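Local coordinates for protein Cel44C (Paenibacillus polymyxa, PDB 2YIH) that probably hydrolyses internal beta-1,4-glucosidic linkages of xyloglucan and related beta-glucans such as cellulose, working as a calcium-binding family 44 glycoside hydrolase, at residues T93-H96 with D97-K101; M373-V376 with L377-G381; N398-V401 with S402-Y405. The protein carries 8 engineered substitutions. All coordinates share one frame; numbering follows the deposited sequence.

Interaction 1: T93-H96 with D97-K101. With EDO (1,2-ethanediol), chain N.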
loop_
_atom_site.group_PDB
_atom_site.type_symbol
_atom_site.label_atom_id
_atom_site.label_comp_id
_atom_site.label_asym_id
_atom_site.label_seq_id
_atom_site.Cartn_x
_atom_site.Cartn_y
_atom_site.Cartn_z
ATOM N N THR A 93 -2.321 -6.243 -19.182
ATOM C CA THR A 93 -3.238 -5.391 -19.932
ATOM C C THR A 93 -4.679 -5.513 -19.429
ATOM O O THR A 93 -5.401 -4.495 -19.356
ATOM C CB THR A 93 -3.173 -5.627 -21.479
ATOM O OG1 THR A 93 -3.606 -6.968 -21.794
ATOM C CG2 THR A 93 -1.752 -5.368 -21.981
ATOM N N SER A 94 -5.117 -6.721 -19.067
ATOM C CA SER A 94 -6.449 -6.832 -18.491
ATOM C C SER A 94 -6.539 -6.044 -17.155
ATOM O O SER A 94 -7.532 -5.346 -16.890
ATOM C CB SER A 94 -6.841 -8.318 -18.327
ATOM O OG SER A 94 -8.162 -8.428 -17.782
ATOM N N PHE A 95 -5.479 -6.126 -16.360
ATOM C CA PHE A 95 -5.391 -5.389 -15.092
ATOM C C PHE A 95 -5.482 -3.887 -15.381
ATOM O O PHE A 95 -6.253 -3.156 -14.749
ATOM C CB PHE A 95 -4.048 -5.733 -14.394
ATOM C CG PHE A 95 -3.723 -4.842 -13.206
ATOM C CD1 PHE A 95 -4.383 -5.016 -11.983
ATOM C CD2 PHE A 95 -2.804 -3.801 -13.332
ATOM C CE1 PHE A 95 -4.044 -4.206 -10.868
ATOM C CE2 PHE A 95 -2.527 -2.929 -12.274
ATOM C CZ PHE A 95 -3.149 -3.135 -11.034
ATOM N N HIS A 96 -4.684 -3.407 -16.323
ATOM C CA HIS A 96 -4.634 -1.965 -16.561
ATOM C C HIS A 96 -5.924 -1.494 -17.242
ATOM O O HIS A 96 -6.406 -0.426 -16.940
ATOM C CB HIS A 96 -3.439 -1.575 -17.424
ATOM C CG HIS A 96 -3.256 -0.099 -17.546
ATOM N ND1 HIS A 96 -3.222 0.729 -16.443
ATOM C CD2 HIS A 96 -3.143 0.706 -18.631
ATOM C CE1 HIS A 96 -3.071 1.983 -16.843
ATOM N NE2 HIS A 96 -3.014 1.996 -18.168
ATOM N N ASP A 97 -6.506 -2.317 -18.105
ATOM C CA ASP A 97 -7.808 -1.947 -18.705
ATOM C C ASP A 97 -8.834 -1.695 -17.592
ATOM O O ASP A 97 -9.687 -0.795 -17.715
ATOM C CB ASP A 97 -8.331 -3.059 -19.630
ATOM C CG ASP A 97 -7.606 -3.124 -20.974
ATOM O OD1 ASP A 97 -6.807 -2.222 -21.339
ATOM O OD2 ASP A 97 -7.872 -4.116 -21.705
ATOM N N GLN A 98 -8.805 -2.530 -16.563
ATOM C CA GLN A 98 -9.682 -2.349 -15.419
ATOM C C GLN A 98 -9.363 -1.044 -14.667
ATOM O O GLN A 98 -10.282 -0.312 -14.275
ATOM C CB GLN A 98 -9.666 -3.575 -14.502
ATOM C CG GLN A 98 -10.688 -3.491 -13.360
ATOM C CD GLN A 98 -12.154 -3.698 -13.815
ATOM O OE1 GLN A 98 -12.488 -3.618 -15.006
ATOM N NE2 GLN A 98 -13.026 -3.955 -12.854
ATOM N N SER A 99 -8.077 -0.725 -14.500
ATOM C CA SER A 99 -7.719 0.563 -13.893
ATOM C C SER A 99 -8.286 1.734 -14.703
ATOM O O SER A 99 -8.754 2.728 -14.124
ATOM C CB SER A 99 -6.201 0.735 -13.768
ATOM O OG SER A 99 -5.716 -0.046 -12.686
ATOM N N LEU A 100 -8.151 1.646 -16.027
ATOM C CA LEU A 100 -8.668 2.702 -16.905
ATOM C C LEU A 100 -10.184 2.879 -16.725
ATOM O O LEU A 100 -10.654 4.020 -16.608
ATOM C CB LEU A 100 -8.309 2.421 -18.357
ATOM C CG LEU A 100 -6.786 2.529 -18.562
ATOM C CD1 LEU A 100 -6.458 2.250 -20.046
ATOM C CD2 LEU A 100 -6.210 3.900 -18.114
ATOM N N LYS A 101 -10.898 1.758 -16.602
ATOM C CA LYS A 101 -12.361 1.759 -16.432
ATOM C C LYS A 101 -12.738 2.394 -15.089
ATOM O O LYS A 101 -13.686 3.195 -15.025
ATOM C CB LYS A 101 -12.897 0.315 -16.544
ATOM C CG LYS A 101 -14.440 0.139 -16.478
ATOM C CD LYS A 101 -14.838 -1.358 -16.679
ATOM C CE LYS A 101 -15.164 -2.031 -15.352
ATOM N NZ LYS A 101 -15.738 -3.401 -15.535
HETATM C C1 EDO N . -6.346 -7.967 -22.646
HETATM O O1 EDO N . -6.153 -6.573 -22.367
HETATM C C2 EDO N . -7.621 -8.528 -22.017
HETATM O O2 EDO N . -7.397 -9.936 -21.820
#
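H96 lays its imidazole against L100, one helical turn further on, and the branch point of the leucine sits over one ring face. L100 CG lies 4.1 Å from the centroid of the H96 ring and 20° off the ring normal, the geometry of a CH-pi contact. The ring reaches this place because its CG stands anti to the backbone N of H96 (chi1 -173°). Both ring nitrogens are engaged, ND1 with S106 OG and NE2 with A177 O, hydrogen bonds that fix the ring's rotation. Helix 90-102, which carries H96 and L100, lies between strands 42-45 and 105-110, the last helix before the latter, in the beta-alpha-beta order of the TIM barrel. S99 is tied to the same serine: its OG hydrogen-bonds S106 OG, and also R43 NH1 and T104 OG1, while S99 CB is 4.0 Å from H96 ND1. On another side of the helix, D97 N donates to T93 O at 2.7 Å, with an N-H...O angle of 160°, and the side chain folds back so that D97 CG is 3.1 Å from T93 O. The carboxylate has two partners: OD1 bonds Y170 OH, and D97 OD2 accepts a hydrogen bond from O1 of an ethanediol, probably from the crystallisation liquor, at 3.1 Å. The same EDO O1 is hydrogen-bonded to T93 OG1 at 2.6 Å.

Interaction 2: M373-V376 with L377-G381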
loop_
_atom_site.group_PDB
_atom_site.type_symbol
_atom_site.label_atom_id
_atom_site.label_comp_id
_atom_site.label_asym_id
_atom_site.label_seq_id
_atom_site.Cartn_x
_atom_site.Cartn_y
_atom_site.Cartn_z
ATOM N N MET A 373 -8.690 0.290 10.315
ATOM C CA MET A 373 -8.479 0.816 8.982
ATOM C C MET A 373 -9.043 2.200 8.810
ATOM O O MET A 373 -8.499 2.999 8.051
ATOM C CB MET A 373 -9.078 -0.119 7.924
ATOM C CG MET A 373 -8.204 -1.310 7.645
ATOM S SD MET A 373 -6.625 -0.839 6.884
ATOM C CE MET A 373 -7.040 -0.488 5.168
ATOM N N THR A 374 -10.136 2.518 9.490
ATOM C CA THR A 374 -10.662 3.853 9.437
ATOM C C THR A 374 -9.644 4.834 10.038
ATOM O O THR A 374 -9.523 5.973 9.595
ATOM C CB THR A 374 -12.013 3.886 10.143
ATOM O OG1 THR A 374 -12.859 2.874 9.560
ATOM C CG2 THR A 374 -12.641 5.234 10.003
ATOM N N ASP A 375 -8.894 4.362 11.031
ATOM C CA ASP A 375 -7.872 5.230 11.623
ATOM C C ASP A 375 -6.664 5.313 10.639
ATOM O O ASP A 375 -6.164 6.388 10.328
ATOM C CB ASP A 375 -7.439 4.712 13.010
ATOM C CG ASP A 375 -6.718 5.777 13.842
ATOM O OD1 ASP A 375 -6.670 6.937 13.412
ATOM O OD2 ASP A 375 -6.165 5.421 14.909
ATOM N N VAL A 376 -6.238 4.161 10.133
ATOM C CA VAL A 376 -5.052 4.090 9.248
ATOM C C VAL A 376 -5.255 4.949 8.015
ATOM O O VAL A 376 -4.361 5.694 7.648
ATOM C CB VAL A 376 -4.727 2.606 8.848
ATOM C CG1 VAL A 376 -3.670 2.555 7.661
ATOM C CG2 VAL A 376 -4.222 1.798 10.096
ATOM N N LEU A 377 -6.428 4.924 7.385
ATOM C CA LEU A 377 -6.560 5.752 6.182
ATOM C C LEU A 377 -6.422 7.246 6.506
ATOM O O LEU A 377 -5.840 7.994 5.721
ATOM C CB LEU A 377 -7.885 5.483 5.448
ATOM C CG LEU A 377 -8.014 4.020 4.949
ATOM C CD1 LEU A 377 -9.447 3.757 4.385
ATOM C CD2 LEU A 377 -6.950 3.790 3.824
ATOM N N GLY A 378 -6.969 7.671 7.649
ATOM C CA GLY A 378 -6.816 9.088 8.106
ATOM C C GLY A 378 -5.339 9.428 8.337
ATOM O O GLY A 378 -4.832 10.495 7.933
ATOM N N ILE A 379 -4.663 8.517 9.025
ATOM C CA ILE A 379 -3.269 8.683 9.375
ATOM C C ILE A 379 -2.399 8.767 8.114
ATOM O O ILE A 379 -1.562 9.669 7.996
ATOM C CB ILE A 379 -2.789 7.537 10.283
ATOM C CG1 ILE A 379 -3.491 7.609 11.665
ATOM C CG2 ILE A 379 -1.248 7.527 10.401
ATOM C CD1 ILE A 379 -3.367 6.309 12.466
ATOM N N LEU A 380 -2.560 7.813 7.187
ATOM C CA LEU A 380 -1.740 7.843 5.986
ATOM C C LEU A 380 -1.952 9.131 5.248
ATOM O O LEU A 380 -1.000 9.709 4.682
ATOM C CB LEU A 380 -2.070 6.668 5.059
ATOM C CG LEU A 380 -1.760 5.307 5.653
ATOM C CD1 LEU A 380 -2.431 4.214 4.748
ATOM C CD2 LEU A 380 -0.248 5.062 5.803
ATOM N N GLY A 381 -3.204 9.577 5.192
ATOM C CA GLY A 381 -3.509 10.748 4.363
ATOM C C GLY A 381 -2.745 11.973 4.836
ATOM O O GLY A 381 -2.287 12.770 3.996
#
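Three i to i+4 backbone bonds join M373-V376 to L377-G381, from L377 N to M373 O (2.9 Å), from I379 N to D375 O (2.9 Å) and from L380 N to V376 O (2.8 Å), the last almost straight at 175°. T374 O makes no such bond, standing 3.6 Å from G378 N; it accepts one from Y408 OH of helix 399-409. Among the side chains, V376 and L380 run side by side and point the same way, with V376 CG1 3.6 Å from L380 CD1. That methyl group of V376 is available because it lies anti to the backbone N (chi1 168°), facing the following turn. Both also touch Y359 of strand 353-359. D375 and I379 meet differently, crossing at a slant: D375 OD1 is 3.5 Å from I379 CD1, a carboxylate oxygen against a methyl group. The carboxylate is held by H436, whose NE2 is hydrogen-bonded to OD1, with a weak bond from S434 OG to OD2. M373 and L377 touch loosely, CE to CD2 at 4.5 Å. Every residue here is buried, between the barrel, strands 433-439 and 446-453 of the neighbouring beta-sheet, and helix 399-409, which covers the M373 and L377 side. Helix 367-382 is the crossover helix of the beta-alpha-beta unit formed with strands 353-359 and 387-390, the seventh and eighth strands of the TIM barrel.

Interaction 3: N398-V401 with S402-Y405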
loop_
_atom_site.group_PDB
_atom_site.type_symbol
_atom_site.label_atom_id
_atom_site.label_comp_id
_atom_site.label_asym_id
_atom_site.label_seq_id
_atom_site.Cartn_x
_atom_site.Cartn_y
_atom_site.Cartn_z
ATOM N N ASN A 398 -13.881 -9.334 2.846
ATOM C CA ASN A 398 -13.216 -8.688 3.985
ATOM C C ASN A 398 -14.128 -7.500 4.322
ATOM O O ASN A 398 -13.809 -6.344 4.061
ATOM C CB ASN A 398 -11.827 -8.164 3.592
ATOM C CG ASN A 398 -10.766 -9.284 3.383
ATOM O OD1 ASN A 398 -11.055 -10.532 3.392
ATOM N ND2 ASN A 398 -9.544 -8.850 3.133
ATOM N N ASN A 399 -15.236 -7.817 4.967
ATOM C CA ASN A 399 -16.369 -6.889 5.026
ATOM C C ASN A 399 -16.034 -5.606 5.756
ATOM O O ASN A 399 -16.505 -4.554 5.367
ATOM C CB ASN A 399 -17.577 -7.543 5.699
ATOM C CG ASN A 399 -18.221 -8.596 4.821
ATOM O OD1 ASN A 399 -18.420 -8.392 3.606
ATOM N ND2 ASN A 399 -18.472 -9.755 5.408
ATOM N N TYR A 400 -15.266 -5.707 6.842
ATOM C CA TYR A 400 -14.990 -4.501 7.645
ATOM C C TYR A 400 -13.834 -3.668 7.091
ATOM O O TYR A 400 -13.789 -2.435 7.292
ATOM C CB TYR A 400 -14.843 -4.841 9.129
ATOM C CG TYR A 400 -16.175 -4.888 9.866
ATOM C CD1 TYR A 400 -16.880 -3.720 10.142
ATOM C CD2 TYR A 400 -16.761 -6.124 10.206
ATOM C CE1 TYR A 400 -18.094 -3.744 10.828
ATOM C CE2 TYR A 400 -17.971 -6.167 10.898
ATOM C CZ TYR A 400 -18.653 -4.992 11.151
ATOM O OH TYR A 400 -19.860 -5.027 11.827
ATOM N N VAL A 401 -12.937 -4.293 6.313
ATOM C CA VAL A 401 -11.953 -3.490 5.561
ATOM C C VAL A 401 -12.657 -2.696 4.470
ATOM O O VAL A 401 -12.414 -1.498 4.297
ATOM C CB VAL A 401 -10.815 -4.378 4.993
ATOM C CG1 VAL A 401 -9.868 -3.521 4.094
ATOM C CG2 VAL A 401 -10.035 -4.971 6.158
ATOM N N SER A 402 -13.542 -3.354 3.730
ATOM C CA SER A 402 -14.285 -2.667 2.687
ATOM C C SER A 402 -15.105 -1.544 3.310
ATOM O O SER A 402 -15.210 -0.477 2.723
ATOM C CB SER A 402 -15.177 -3.643 1.913
ATOM O OG SER A 402 -14.395 -4.577 1.166
ATOM N N ALA A 403 -15.680 -1.782 4.489
ATOM C CA ALA A 403 -16.438 -0.714 5.185
ATOM C C ALA A 403 -15.600 0.542 5.439
ATOM O O ALA A 403 -16.035 1.646 5.160
ATOM C CB ALA A 403 -17.023 -1.216 6.546
ATOM N N ALA A 404 -14.367 0.343 5.878
ATOM C CA ALA A 404 -13.461 1.476 6.159
ATOM C C ALA A 404 -13.204 2.272 4.889
ATOM O O ALA A 404 -13.279 3.515 4.917
ATOM C CB ALA A 404 -12.137 0.983 6.778
ATOM N N TYR A 405 -12.897 1.588 3.780
ATOM C CA TYR A 405 -12.703 2.327 2.520
ATOM C C TYR A 405 -13.968 3.077 2.121
ATOM O O TYR A 405 -13.896 4.220 1.690
ATOM C CB TYR A 405 -12.241 1.430 1.347
ATOM C CG TYR A 405 -10.775 1.060 1.457
ATOM C CD1 TYR A 405 -9.770 1.952 1.033
ATOM C CD2 TYR A 405 -10.401 -0.163 2.009
ATOM C CE1 TYR A 405 -8.404 1.625 1.181
ATOM C CE2 TYR A 405 -9.049 -0.512 2.137
ATOM C CZ TYR A 405 -8.060 0.399 1.727
ATOM O OH TYR A 405 -6.729 0.121 1.916
HETATM O O HOH W 1 -14.731 -7.515 0.890
#
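The opening turns of helix 399-409, which follows the last TIM-barrel strand 387-390, bring V401 into contact with Y405. N398 occupies the N-cap position, and its carbonyl receives the first intrahelical bond: S402 N lies 3.0 Å from N398 O, with an N-H...O angle of 173°. The next two bonds are less direct; A403 N meets N399 O at 3.0 Å and 148°, while A404 N is 3.2 Å from Y400 O. A water accepts from N398 N (2.8 Å) and donates to S402 OG (3.0 Å), tying the start of the helix to S402. Outside partners hold the polar ends, Y400 OH bonding to D481 O and S402 OG, in the conformer considered, to E38 OE2. Y400 CD1 makes only a loose contact, 4.4 Å, with A403 CB. V401 and Y405 lie alongside each other, pointing the same way, and both touch Y390 of the barrel strand. With chi1 at 175°, V401 CG1 swings away from its own N and over the next turn. There it reaches the edge of the tyrosine ring, in the ring plane: V401 CG1 is 3.7 Å from Y405 CE2. Y405 CD2 comes still nearer to the backbone, 3.3 Å from V401 O.

How the interactions relate
Interactions 2 and 3 lie on successive helices, 367-382 and 399-409, which pack directly against each other: the centres of interactions 2 and 3 are 13 Å apart, M373 CE is 3.3 Å from Y405 OH, and M373 CB is 3.4 Å from A404 CB. Both are buried, and their side-chain contacts are mainly apolar. Interaction 1 stands apart, its centre 26 Å from that of interaction 2 and 23 Å from that of interaction 3; it is only partly buried, on helix 90-102 earlier in the barrel. Its chemistry is more polar, even at the buried H96 and S99, which bond to S106. All three share i to i+4 helical bonding, and each lies away from the glycan and calcium sites.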